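HD domain protein (Enterococcus faecalis, PDB 4LRL) probably hydrolyses deoxyribonucleoside triphosphates as an allosterically regulated, metal-dependent phosphohydrolase of the HD-domain family, with dGTPase activity expected. Local coordinates at residues F78-A83 and V264-H269. Numbering follows the deposited sequence.
Sequences FTFHGA and VQVYFH. With TTP (thymidine-5'-triphosphate), chain S; DGT (2'-deoxyguanosine-5'-triphosphate), chain R.
The Phe80 ring packs against Val266 and the Gln265 carbonyl in the last turn of helix 249-267, held between protein and nucleotide. Val266 CG2 lies over one face, 4.2 Å from the ring centroid, while C2' of the thymidine triphosphate sugar covers the opposite face, 3.3 Å from Phe80 CE1. At the rim, near the ring plane, Phe80 CZ meets the carbonyl oxygen of Gln265 at 3.3 Å. Just beyond the helix end, the His269 imidazole lies beside the loop. With Thr79 OG1 next to the backbone N (chi1 -57°), where it hydrogen-bonds Ser272, CG2 takes the position opposite that N and stands almost exactly on the imidazole normal, 3.4 Å from the centroid of the His269 ring, a CH-pi contact. His269 is fixed at both nitrogens: ND1 caps the N-terminus of helix 270-291 through Val271 N, and NE2 donates to the alpha-phosphate oxygen O2A of TTP at 2.8 Å, a somewhat bent bond (143°). From the loop, the Thr79 carbonyl oxygen accepts the 2.6 Å bond from TTP O3'. Arg41 of the second subunit and Arg233 of the third also bind this nucleotide, and dGTP lies against Phe78 and Thr79. The contact thus forms one wall of an intersubunit nucleotide pocket, separate from the nickel centre and consistent with an allosteric site of this HD-domain dNTPase.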
# COMPACT_ATOMS: atom_id res chain seq x y z
N PHE C 78 -12.22 11.52 -16.62
CA PHE C 78 -12.15 11.00 -17.99
C PHE C 78 -10.78 10.37 -18.30
O PHE C 78 -10.68 9.47 -19.16
CB PHE C 78 -12.49 12.10 -18.99
CG PHE C 78 -13.94 12.50 -18.97
CD1 PHE C 78 -14.32 13.75 -18.51
CD2 PHE C 78 -14.93 11.62 -19.43
CE1 PHE C 78 -15.67 14.15 -18.50
CE2 PHE C 78 -16.28 12.00 -19.42
CZ PHE C 78 -16.65 13.27 -18.95
N THR C 79 -9.75 10.83 -17.60
CA THR C 79 -8.40 10.30 -17.78
C THR C 79 -8.01 9.33 -16.66
O THR C 79 -7.30 8.35 -16.92
CB THR C 79 -7.36 11.44 -17.88
OG1 THR C 79 -7.72 12.32 -18.94
CG2 THR C 79 -5.97 10.89 -18.15
N PHE C 80 -8.47 9.60 -15.44
CA PHE C 80 -8.29 8.74 -14.28
C PHE C 80 -9.68 8.37 -13.77
O PHE C 80 -10.29 9.14 -13.01
CB PHE C 80 -7.52 9.48 -13.17
CG PHE C 80 -6.14 9.94 -13.59
CD1 PHE C 80 -5.03 9.13 -13.38
CD2 PHE C 80 -5.95 11.18 -14.21
CE1 PHE C 80 -3.75 9.55 -13.75
CE2 PHE C 80 -4.68 11.61 -14.60
CZ PHE C 80 -3.58 10.80 -14.38
N HIS C 81 -10.20 7.21 -14.19
CA HIS C 81 -11.60 6.90 -13.97
C HIS C 81 -11.97 6.60 -12.51
O HIS C 81 -13.14 6.51 -12.15
CB HIS C 81 -12.11 5.82 -14.94
CG HIS C 81 -11.50 4.48 -14.72
ND1 HIS C 81 -10.51 3.97 -15.53
CD2 HIS C 81 -11.76 3.52 -13.80
CE1 HIS C 81 -10.17 2.77 -15.11
NE2 HIS C 81 -10.91 2.47 -14.05
N GLY C 82 -10.97 6.44 -11.65
CA GLY C 82 -11.26 6.37 -10.23
C GLY C 82 -11.63 7.72 -9.62
O GLY C 82 -12.21 7.75 -8.55
N ALA C 83 -11.32 8.83 -10.30
CA ALA C 83 -11.47 10.17 -9.71
C ALA C 83 -12.92 10.69 -9.65
O ALA C 83 -13.19 11.81 -10.12
CB ALA C 83 -10.57 11.17 -10.44
N VAL C 264 1.85 17.78 -12.53
CA VAL C 264 2.34 17.35 -13.84
C VAL C 264 1.68 16.09 -14.39
O VAL C 264 1.48 15.98 -15.60
CB VAL C 264 3.91 17.22 -13.91
CG1 VAL C 264 4.58 18.56 -13.69
CG2 VAL C 264 4.44 16.18 -12.92
N GLN C 265 1.33 15.15 -13.51
CA GLN C 265 0.81 13.85 -13.91
C GLN C 265 -0.70 13.82 -13.98
O GLN C 265 -1.28 13.10 -14.80
CB GLN C 265 1.30 12.75 -12.97
CG GLN C 265 2.75 12.37 -13.19
CD GLN C 265 3.39 11.70 -11.97
OE1 GLN C 265 2.71 11.12 -11.12
NE2 GLN C 265 4.73 11.78 -11.89
N VAL C 266 -1.35 14.60 -13.12
CA VAL C 266 -2.81 14.54 -13.02
C VAL C 266 -3.49 15.84 -13.45
O VAL C 266 -4.14 15.88 -14.50
CB VAL C 266 -3.26 14.10 -11.60
CG1 VAL C 266 -4.80 14.14 -11.46
CG2 VAL C 266 -2.71 12.72 -11.30
N TYR C 267 -3.33 16.90 -12.66
CA TYR C 267 -4.07 18.14 -12.89
C TYR C 267 -3.83 18.74 -14.27
O TYR C 267 -4.74 19.32 -14.85
CB TYR C 267 -3.81 19.18 -11.77
CG TYR C 267 -4.03 18.66 -10.35
CD1 TYR C 267 -3.20 19.07 -9.30
CD2 TYR C 267 -5.05 17.76 -10.05
CE1 TYR C 267 -3.39 18.60 -8.01
CE2 TYR C 267 -5.24 17.28 -8.76
CZ TYR C 267 -4.41 17.71 -7.74
OH TYR C 267 -4.58 17.24 -6.46
N PHE C 268 -2.61 18.60 -14.79
CA PHE C 268 -2.25 19.22 -16.06
C PHE C 268 -2.44 18.28 -17.26
O PHE C 268 -2.06 18.64 -18.38
CB PHE C 268 -0.80 19.72 -16.05
CG PHE C 268 -0.52 20.83 -15.06
CD1 PHE C 268 -1.56 21.48 -14.39
CD2 PHE C 268 0.79 21.24 -14.83
CE1 PHE C 268 -1.30 22.51 -13.50
CE2 PHE C 268 1.06 22.28 -13.93
CZ PHE C 268 0.01 22.91 -13.26
N HIS C 269 -3.03 17.10 -17.03
CA HIS C 269 -3.16 16.09 -18.09
C HIS C 269 -3.91 16.61 -19.31
O HIS C 269 -5.02 17.12 -19.18
CB HIS C 269 -3.82 14.81 -17.59
CG HIS C 269 -3.50 13.62 -18.43
ND1 HIS C 269 -4.05 13.43 -19.69
CD2 HIS C 269 -2.66 12.58 -18.23
CE1 HIS C 269 -3.56 12.32 -20.21
NE2 HIS C 269 -2.72 11.78 -19.34
PA TTP S . -1.79 8.04 -21.01
O1A TTP S . -2.67 7.43 -22.06
O2A TTP S . -1.84 9.53 -20.78
O3A TTP S . -0.23 7.66 -21.24
PB TTP S . 0.40 6.22 -21.67
O1B TTP S . -0.21 5.13 -20.82
O2B TTP S . 1.91 6.35 -21.59
O3B TTP S . -0.04 5.95 -23.22
PG TTP S . -0.53 7.01 -24.36
O1G TTP S . -0.17 6.30 -25.66
O2G TTP S . 0.27 8.28 -24.10
O3G TTP S . -2.02 7.17 -24.20
O5' TTP S . -2.14 7.33 -19.61
C5' TTP S . -3.00 6.20 -19.51
C4' TTP S . -3.40 6.00 -18.05
O4' TTP S . -2.24 6.14 -17.22
C3' TTP S . -4.41 7.05 -17.62
O3' TTP S . -5.49 6.47 -16.88
C2' TTP S . -3.66 7.96 -16.67
C1' TTP S . -2.47 7.13 -16.21
N1 TTP S . -1.31 7.99 -16.02
C2 TTP S . -0.59 7.98 -14.78
O2 TTP S . -0.93 7.21 -13.84
N3 TTP S . 0.48 8.79 -14.61
C4 TTP S . 0.87 9.62 -15.60
O4 TTP S . 1.86 10.35 -15.41
C5 TTP S . 0.17 9.65 -16.83
C5M TTP S . 0.58 10.57 -17.96
C6 TTP S . -0.93 8.82 -17.01
PG DGT R . -4.89 7.35 -28.33
O1G DGT R . -3.59 6.90 -27.68
O2G DGT R . -4.71 7.86 -29.75
O3G DGT R . -6.05 6.39 -28.14
O3B DGT R . -5.39 8.68 -27.54
PB DGT R . -4.80 9.13 -26.13
O1B DGT R . -3.94 10.34 -26.33
O2B DGT R . -4.26 7.93 -25.39
O3A DGT R . -6.13 9.61 -25.37
PA DGT R . -7.27 8.66 -24.77
O1A DGT R . -8.58 9.34 -25.07
O2A DGT R . -7.12 7.22 -25.14
O5' DGT R . -7.05 8.80 -23.18
C5' DGT R . -5.78 8.68 -22.55
C4' DGT R . -5.88 7.77 -21.33
O4' DGT R . -7.06 8.02 -20.54
C3' DGT R . -6.01 6.31 -21.74
O3' DGT R . -4.76 5.75 -22.17
C2' DGT R . -6.63 5.67 -20.50
C1' DGT R . -7.39 6.81 -19.83
N9 DGT R . -8.86 6.59 -19.84
C8 DGT R . -9.66 6.64 -18.76
N7 DGT R . -10.96 6.40 -19.07
C5 DGT R . -11.00 6.19 -20.40
C6 DGT R . -12.05 5.87 -21.41
O6 DGT R . -13.26 5.74 -21.12
N1 DGT R . -11.69 5.74 -22.68
C2 DGT R . -10.42 5.86 -23.08
N2 DGT R . -10.17 5.70 -24.40
N3 DGT R . -9.40 6.15 -22.24
C4 DGT R . -9.62 6.32 -20.90